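DnaJ homolog subfamily C member 27-A (Xenopus laevis, PDB 6JMG) binds GTP with magnesium as a Rab-family small GTPase that also carries a DnaJ domain, and may help regulate the MEK/ERK pathway. Local coordinates at the guanosine-5'-triphosphate site. Coordinates in Å, arbitrary orientation; residue numbers count along the deposited sequence, not the author numbering.

The guanosine-5'-triphosphate site. Residues 24-31, 41-48, 73-74, 134-135, 137, 164-166. With GTP (guanosine-5'-triphosphate), chain B; MG (magnesium ion), chain C.
This is the GTP and magnesium site of a Ras-like small GTPase, built on the P-loop, residues 23-30 (GNAEVGKS). GTP is almost wholly buried by protein. The loop wraps the beta-phosphate. O1B takes the backbone N-H groups of Gly28 and Lys29 and the side-chain nitrogen Lys29 NZ, a three-donor grip. The Lys29 chain bends at chi3 and chi4, which brings NZ between the beta- and gamma-phosphates, 2.8 Å from both GTP O1B and GTP O2G. The carbonyl of Asn24 also accepts from NZ, from above its plane, and so steadies the amine. These contacts should offset phosphate charge.

Magnesium is near octahedral. Its ligands include Ser30 OG, Thr48 OG1, O1G, O2B and two waters. Water 2 also meets the alpha-phosphate O2A and Gln46 O. Thr48 N bonds to O1G, and Gly74 N lies 2.9 Å from the gamma-phosphate oxygen GTP O2G. Both are the switch contacts expected of a GTP-bound state.

Tyr45 lies alongside the triphosphate, CG anti to its backbone N (chi1 175°). Tyr45 OH donates to the gamma-phosphate GTP O3G at 2.5 Å, with O3G in the plane at the ring edge. Glu26 CG and Ala47 N lie over opposite faces, toward the rim, and should limit the ring's rotation.

The ribose 2'-hydroxyl donates to Val42 O on an in-plane lone pair. GTP O3' donates to Pro43 O at 2.7 Å, from above the carbonyl plane.

The guanine is held between two side chains. The extended Lys135 lays CG and CE over its two rings, while the Phe41 ring meets the GTP base edge-to-face, planes at 80°. Lys135 NZ ends on Glu26 O at 2.6 Å. Lys135 belongs to the NKxD motif with Asn134 and Asp137. Asn134 ND2 donates almost straight to a Val27 O lone pair, in its amide plane, again tying the motif to the P-loop. Asp137 turns its carboxylate to the base edge, OD1 2.8 Å from GTP N1 and OD2 near N2, which fits guanine selection. Ser164 OG donates to OD1 from above the carboxylate plane.

The P-loop links strand 15-22 to helix 29-38. Lys135 and Asp137 follow strand 128-134, Ser164 follows strand 159-163, and Phe41 to Thr48 lie in the loop after helix 29-38.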
# COMPACT_ATOMS: atom_id res chain seq x y z
N ASN A 24 -13.29 6.96 7.09
CA ASN A 24 -14.07 7.52 8.19
C ASN A 24 -15.52 7.04 8.16
O ASN A 24 -16.01 6.47 7.18
CB ASN A 24 -14.00 9.05 8.14
CG ASN A 24 -12.65 9.59 8.64
OD1 ASN A 24 -11.72 8.84 8.91
ND2 ASN A 24 -12.56 10.91 8.77
N ALA A 25 -16.21 7.26 9.27
CA ALA A 25 -17.62 6.89 9.35
C ALA A 25 -18.45 7.71 8.37
O ALA A 25 -18.13 8.87 8.06
CB ALA A 25 -18.14 7.09 10.77
N GLU A 26 -19.54 7.10 7.88
CA GLU A 26 -20.55 7.71 7.01
C GLU A 26 -20.03 7.98 5.61
O GLU A 26 -20.70 8.62 4.80
CB GLU A 26 -21.09 9.02 7.58
CG GLU A 26 -22.03 8.83 8.74
CD GLU A 26 -23.08 9.93 8.81
OE1 GLU A 26 -23.73 10.19 7.76
OE2 GLU A 26 -23.23 10.52 9.90
N VAL A 27 -18.83 7.51 5.31
CA VAL A 27 -18.19 7.78 4.04
C VAL A 27 -18.74 6.93 2.90
O VAL A 27 -18.68 7.35 1.74
CB VAL A 27 -16.68 7.62 4.31
CG1 VAL A 27 -15.94 7.24 3.11
CG2 VAL A 27 -16.12 8.90 4.89
N GLY A 28 -19.34 5.78 3.19
CA GLY A 28 -19.92 4.93 2.18
C GLY A 28 -19.25 3.57 1.95
O GLY A 28 -19.44 2.98 0.88
N LYS A 29 -18.48 3.06 2.92
CA LYS A 29 -17.75 1.82 2.71
C LYS A 29 -18.72 0.65 2.53
O LYS A 29 -18.64 -0.09 1.55
CB LYS A 29 -16.82 1.53 3.89
CG LYS A 29 -15.76 2.61 4.10
CD LYS A 29 -14.81 2.26 5.24
CE LYS A 29 -15.49 2.37 6.62
NZ LYS A 29 -16.14 3.68 6.85
N SER A 30 -19.66 0.51 3.45
CA SER A 30 -20.63 -0.56 3.32
C SER A 30 -21.43 -0.45 2.03
O SER A 30 -21.67 -1.46 1.35
CB SER A 30 -21.52 -0.60 4.54
OG SER A 30 -20.71 -0.62 5.68
N CYS A 31 -21.82 0.79 1.64
CA CYS A 31 -22.73 0.89 0.50
C CYS A 31 -22.01 0.73 -0.83
O CYS A 31 -22.60 0.19 -1.77
CB CYS A 31 -23.47 2.25 0.45
SG CYS A 31 -24.59 2.71 1.78
N PHE A 41 -29.03 -0.57 -2.77
CA PHE A 41 -28.61 0.67 -2.14
C PHE A 41 -29.78 1.32 -1.41
O PHE A 41 -30.85 1.53 -2.01
CB PHE A 41 -28.04 1.67 -3.15
CG PHE A 41 -27.81 3.03 -2.56
CD1 PHE A 41 -26.64 3.31 -1.85
CD2 PHE A 41 -28.79 4.02 -2.64
CE1 PHE A 41 -26.44 4.54 -1.27
CE2 PHE A 41 -28.60 5.26 -2.07
CZ PHE A 41 -27.42 5.53 -1.39
N VAL A 42 -29.57 1.69 -0.15
CA VAL A 42 -30.59 2.41 0.61
C VAL A 42 -29.97 3.69 1.18
O VAL A 42 -28.79 3.70 1.55
CB VAL A 42 -31.22 1.54 1.72
CG1 VAL A 42 -31.96 0.36 1.10
CG2 VAL A 42 -30.21 1.14 2.81
N PRO A 43 -30.72 4.79 1.25
CA PRO A 43 -30.17 6.02 1.83
C PRO A 43 -30.04 5.97 3.35
O PRO A 43 -29.31 6.78 3.93
CB PRO A 43 -31.18 7.08 1.40
CG PRO A 43 -32.46 6.32 1.22
CD PRO A 43 -32.04 5.02 0.63
N LYS A 44 -30.73 5.05 4.02
CA LYS A 44 -30.75 5.01 5.47
C LYS A 44 -29.42 4.46 6.00
O LYS A 44 -28.98 3.38 5.58
CB LYS A 44 -31.92 4.14 5.93
CG LYS A 44 -32.10 3.99 7.41
CD LYS A 44 -33.32 3.11 7.66
CE LYS A 44 -33.72 3.14 9.14
NZ LYS A 44 -33.56 4.52 9.73
N TYR A 45 -28.79 5.21 6.91
CA TYR A 45 -27.46 4.90 7.43
C TYR A 45 -27.54 3.83 8.51
O TYR A 45 -28.29 3.98 9.48
CB TYR A 45 -26.82 6.16 7.99
CG TYR A 45 -25.48 5.98 8.68
CD1 TYR A 45 -24.49 5.16 8.15
CD2 TYR A 45 -25.20 6.66 9.86
CE1 TYR A 45 -23.26 5.02 8.78
CE2 TYR A 45 -23.99 6.52 10.50
CZ TYR A 45 -23.02 5.70 9.96
OH TYR A 45 -21.81 5.58 10.60
N GLN A 46 -26.81 2.72 8.34
CA GLN A 46 -26.60 1.75 9.42
C GLN A 46 -25.09 1.59 9.66
O GLN A 46 -24.39 0.91 8.90
CB GLN A 46 -27.26 0.42 9.09
CG GLN A 46 -27.85 -0.29 10.32
CD GLN A 46 -28.69 0.66 11.21
OE1 GLN A 46 -29.57 1.39 10.72
NE2 GLN A 46 -28.41 0.65 12.52
N ALA A 47 -24.58 2.25 10.70
CA ALA A 47 -23.15 2.21 10.98
C ALA A 47 -22.70 0.78 11.21
O ALA A 47 -23.36 0.02 11.93
CB ALA A 47 -22.81 3.06 12.20
N THR A 48 -21.62 0.39 10.54
CA THR A 48 -21.03 -0.91 10.80
C THR A 48 -20.55 -0.96 12.24
O THR A 48 -19.95 -0.00 12.74
CB THR A 48 -19.87 -1.17 9.85
OG1 THR A 48 -20.33 -1.05 8.50
CG2 THR A 48 -19.26 -2.60 10.12
N ALA A 73 -15.61 -0.80 10.41
CA ALA A 73 -16.31 0.36 10.92
C ALA A 73 -15.33 1.52 11.02
O ALA A 73 -14.19 1.36 11.44
CB ALA A 73 -16.89 0.03 12.29
N GLY A 74 -15.78 2.70 10.60
CA GLY A 74 -14.86 3.83 10.48
C GLY A 74 -14.72 4.68 11.73
O GLY A 74 -13.77 5.45 11.87
N ASN A 134 -15.92 9.16 -3.00
CA ASN A 134 -17.29 8.71 -3.08
C ASN A 134 -18.27 9.87 -2.95
O ASN A 134 -17.92 10.95 -2.47
CB ASN A 134 -17.57 7.67 -2.01
CG ASN A 134 -18.81 6.86 -2.31
OD1 ASN A 134 -19.06 6.51 -3.47
ND2 ASN A 134 -19.59 6.57 -1.27
N LYS A 135 -19.52 9.60 -3.37
CA LYS A 135 -20.66 10.52 -3.27
C LYS A 135 -20.54 11.69 -4.24
O LYS A 135 -21.02 12.79 -3.94
CB LYS A 135 -20.85 11.05 -1.84
CG LYS A 135 -20.88 9.99 -0.76
CD LYS A 135 -21.49 10.55 0.50
CE LYS A 135 -21.62 9.48 1.55
NZ LYS A 135 -21.81 10.06 2.89
N ASP A 137 -22.29 12.11 -6.67
CA ASP A 137 -23.66 12.42 -7.06
C ASP A 137 -24.28 13.54 -6.23
O ASP A 137 -25.31 14.09 -6.63
CB ASP A 137 -24.54 11.18 -6.93
CG ASP A 137 -24.67 10.73 -5.47
OD1 ASP A 137 -23.75 10.02 -4.98
OD2 ASP A 137 -25.68 11.09 -4.83
N SER A 164 -20.07 6.67 -6.93
CA SER A 164 -21.29 6.92 -6.19
C SER A 164 -21.97 5.59 -5.99
O SER A 164 -22.36 4.93 -6.95
CB SER A 164 -22.22 7.90 -6.92
OG SER A 164 -23.52 7.92 -6.33
N ALA A 165 -22.14 5.21 -4.73
CA ALA A 165 -22.93 4.02 -4.45
C ALA A 165 -24.40 4.26 -4.73
O ALA A 165 -25.14 3.31 -5.00
CB ALA A 165 -22.72 3.57 -3.00
N GLN A 166 -24.83 5.53 -4.70
CA GLN A 166 -26.23 5.85 -4.93
C GLN A 166 -26.58 5.74 -6.41
O GLN A 166 -27.57 5.11 -6.77
CB GLN A 166 -26.54 7.25 -4.41
CG GLN A 166 -28.00 7.65 -4.48
CD GLN A 166 -28.35 8.31 -5.79
OE1 GLN A 166 -27.52 9.02 -6.37
NE2 GLN A 166 -29.57 8.08 -6.27
PG GTP B . -19.51 3.22 8.84
O1G GTP B . -19.78 1.75 8.64
O2G GTP B . -18.03 3.52 8.95
O3G GTP B . -20.20 3.69 10.10
O3B GTP B . -19.99 4.12 7.58
PB GTP B . -19.86 3.63 6.05
O1B GTP B . -18.54 4.06 5.45
O2B GTP B . -20.03 2.15 5.84
O3A GTP B . -21.01 4.49 5.32
PA GTP B . -22.32 3.82 4.69
O1A GTP B . -22.01 2.88 3.55
O2A GTP B . -23.13 3.11 5.74
O5' GTP B . -23.07 5.15 4.22
C5' GTP B . -23.29 6.19 5.14
C4' GTP B . -24.48 7.00 4.64
O4' GTP B . -24.11 7.62 3.44
C3' GTP B . -25.70 6.17 4.31
O3' GTP B . -26.77 7.00 4.66
C2' GTP B . -25.72 6.02 2.81
O2' GTP B . -27.00 6.05 2.23
C1' GTP B . -25.01 7.27 2.39
N9 GTP B . -24.24 7.07 1.16
C8 GTP B . -23.29 6.11 0.92
N7 GTP B . -22.80 6.30 -0.33
C5 GTP B . -23.42 7.37 -0.88
C6 GTP B . -23.29 7.99 -2.11
O6 GTP B . -22.50 7.57 -2.96
N1 GTP B . -24.05 9.11 -2.39
C2 GTP B . -24.94 9.60 -1.47
N2 GTP B . -25.66 10.66 -1.78
N3 GTP B . -25.07 8.98 -0.24
C4 GTP B . -24.32 7.88 0.05
MG MG C . -20.11 0.59 7.12
O HOH W 1 -18.08 0.03 6.86
O HOH W 2 -22.20 1.04 7.27